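Local coordinates for protein alpha-1,3-glucanase (Paenibacillus glycanilyticus, PDB 6K0P) that probably hydrolyses alpha-1,3-glucosidic linkages of alpha-1,3-glucan, as a glycoside hydrolase family 87 enzyme, with nigerose bound to its catalytic domain, at residues A[510-515]-A[542-547]. The protein carries 1 engineered substitution. Sequence-based numbering, arbitrary orientation.
Sequences ENVNIN and TNVKVN
Asn-511 and Asn-543 meet at the bend between two faces of successive coils of a right-handed parallel beta-helix, the fold of pectate-lyase-like enzymes, and show how one backbone shape repeated in register sets up a row of hydrogen-bonded asparagine amides. Both residues have left-handed backbone angles, and ND2 of Asn-543 donates to OD1 of Asn-511 at 2.9 Å with the two amide planes 78° apart. ND2 of Asn-511 continues the row to Asn-481 of the preceding coil. An alanine in place of Asn-511 would probably leave ND2 of Asn-543 without this acceptor and break the row between Asn-481 and Asn-543.

Main-chain bonds carry the register past the bend. Lys-545 N binds Val-512 O, Ile-514 N takes Lys-545 O at 2.8 Å, and Asn-547 N reaches Ile-514 O, the alternating pattern expected of the parallel strands 512-515 and 544-547. On the buried face, Val-512 packs beside Val-544, CB against CG2, and CD1 of Ile-514 lies 4.2 Å from CG1 of Val-544 and 4.1 Å from CG2 of Val-546.

The polar face bears Asn-513, Lys-545 and the pair Asn-515 and Asn-547. OD1 of Asn-513 rests 3.6 Å from CB of Lys-545 and accepts from a water that in turn accepts from ND2 of Asn-547, while ND2 of Asn-513 binds Asp-483. The lysine chain bends away at chi2 (-54°), and its NZ binds Gly-570 O and, weakly, OD1 of Asn-543. Asn-515 and Asn-547 lie side by side, their amides nearly coplanar: ND2 of Asn-547 donates to OD1 of Asn-515 at 2.8 Å, almost straight at 172°.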
loop_
_atom_site.group_PDB
_atom_site.type_symbol
_atom_site.label_atom_id
_atom_site.label_comp_id
_atom_site.label_asym_id
_atom_site.label_seq_id
_atom_site.Cartn_x
_atom_site.Cartn_y
_atom_site.Cartn_z
ATOM N N GLU A 510 12.011 19.734 -8.472
ATOM C CA GLU A 510 13.401 20.046 -8.135
ATOM C C GLU A 510 14.146 18.782 -7.721
ATOM O O GLU A 510 13.654 18.021 -6.883
ATOM C CB GLU A 510 13.464 21.039 -6.966
ATOM C CG GLU A 510 12.654 22.316 -7.157
ATOM C CD GLU A 510 12.626 23.189 -5.909
ATOM O OE1 GLU A 510 13.003 22.700 -4.816
ATOM O OE2 GLU A 510 12.214 24.365 -6.022
ATOM N N ASN A 511 15.349 18.580 -8.261
ATOM C CA ASN A 511 16.223 17.472 -7.860
ATOM C C ASN A 511 15.529 16.122 -8.072
ATOM O O ASN A 511 15.234 15.386 -7.127
ATOM C CB ASN A 511 16.687 17.593 -6.401
ATOM C CG ASN A 511 17.387 18.899 -6.116
ATOM O OD1 ASN A 511 18.054 19.458 -6.982
ATOM N ND2 ASN A 511 17.252 19.385 -4.887
ATOM N N VAL A 512 15.272 15.818 -9.338
ATOM C CA VAL A 512 14.552 14.609 -9.716
ATOM C C VAL A 512 15.374 13.874 -10.763
ATOM O O VAL A 512 15.861 14.488 -11.717
ATOM C CB VAL A 512 13.138 14.927 -10.234
ATOM C CG1 VAL A 512 12.472 13.678 -10.800
ATOM C CG2 VAL A 512 12.296 15.513 -9.108
ATOM N N ASN A 513 15.533 12.565 -10.580
ATOM C CA ASN A 513 16.183 11.698 -11.551
ATOM C C ASN A 513 15.152 10.719 -12.093
ATOM O O ASN A 513 14.440 10.071 -11.315
ATOM C CB ASN A 513 17.340 10.936 -10.901
ATOM C CG ASN A 513 18.424 11.860 -10.415
ATOM O OD1 ASN A 513 18.938 12.678 -11.177
ATOM N ND2 ASN A 513 18.759 11.763 -9.134
ATOM N N ILE A 514 15.052 10.636 -13.414
ATOM C CA ILE A 514 14.120 9.737 -14.084
ATOM C C ILE A 514 14.951 8.779 -14.923
ATOM O O ILE A 514 15.521 9.177 -15.948
ATOM C CB ILE A 514 13.113 10.501 -14.952
ATOM C CG1 ILE A 514 12.280 11.462 -14.086
ATOM C CG2 ILE A 514 12.213 9.520 -15.703
ATOM C CD1 ILE A 514 11.645 12.613 -14.868
ATOM N N ASN A 515 15.025 7.521 -14.499
ATOM C CA ASN A 515 15.988 6.568 -15.045
ATOM C C ASN A 515 15.277 5.484 -15.838
ATOM O O ASN A 515 14.394 4.800 -15.313
ATOM C CB ASN A 515 16.798 5.937 -13.914
ATOM C CG ASN A 515 17.564 6.966 -13.121
ATOM O OD1 ASN A 515 18.261 7.811 -13.688
ATOM N ND2 ASN A 515 17.419 6.924 -11.799
ATOM N N THR A 542 14.022 22.197 -12.032
ATOM C CA THR A 542 15.379 22.515 -11.607
ATOM C C THR A 542 16.075 21.200 -11.300
ATOM O O THR A 542 15.585 20.418 -10.481
ATOM C CB THR A 542 15.350 23.384 -10.351
ATOM O OG1 THR A 542 14.542 24.542 -10.585
ATOM C CG2 THR A 542 16.762 23.815 -9.960
ATOM N N ASN A 543 17.211 20.955 -11.948
ATOM C CA ASN A 543 18.008 19.759 -11.679
ATOM C C ASN A 543 17.186 18.485 -11.882
ATOM O O ASN A 543 17.193 17.572 -11.051
ATOM C CB ASN A 543 18.639 19.804 -10.285
ATOM C CG ASN A 543 19.757 18.798 -10.128
ATOM O OD1 ASN A 543 20.428 18.447 -11.099
ATOM N ND2 ASN A 543 19.958 18.316 -8.906
ATOM N N VAL A 544 16.470 18.429 -13.001
ATOM C CA VAL A 544 15.694 17.251 -13.376
ATOM C C VAL A 544 16.452 16.553 -14.499
ATOM O O VAL A 544 16.619 17.106 -15.593
ATOM C CB VAL A 544 14.258 17.614 -13.778
ATOM C CG1 VAL A 544 13.506 16.366 -14.246
ATOM C CG2 VAL A 544 13.523 18.270 -12.599
ATOM N N LYS A 545 16.937 15.344 -14.221
ATOM C CA LYS A 545 17.698 14.558 -15.182
ATOM C C LYS A 545 16.820 13.440 -15.730
ATOM O O LYS A 545 16.170 12.721 -14.963
ATOM C CB LYS A 545 18.938 13.955 -14.518
ATOM C CG LYS A 545 19.964 14.983 -14.022
ATOM C CD LYS A 545 20.381 15.933 -15.148
ATOM C CE LYS A 545 21.707 16.626 -14.843
ATOM N NZ LYS A 545 21.611 17.572 -13.703
ATOM N N VAL A 546 16.796 13.299 -17.053
ATOM C CA VAL A 546 16.152 12.169 -17.713
ATOM C C VAL A 546 17.249 11.331 -18.350
ATOM O O VAL A 546 17.997 11.826 -19.205
ATOM C CB VAL A 546 15.127 12.626 -18.758
ATOM C CG1 VAL A 546 14.558 11.425 -19.501
ATOM C CG2 VAL A 546 14.011 13.429 -18.102
ATOM N N ASN A 547 17.351 10.066 -17.942
ATOM C CA ASN A 547 18.457 9.207 -18.353
ATOM C C ASN A 547 17.926 8.001 -19.111
ATOM O O ASN A 547 17.097 7.248 -18.590
ATOM C CB ASN A 547 19.264 8.757 -17.136
ATOM C CG ASN A 547 19.796 9.919 -16.341
ATOM O OD1 ASN A 547 20.421 10.832 -16.894
ATOM N ND2 ASN A 547 19.534 9.914 -15.039
HETATM O O HOH W 1 18.899 15.434 -10.443
HETATM O O HOH W 2 20.742 11.501 -12.841
#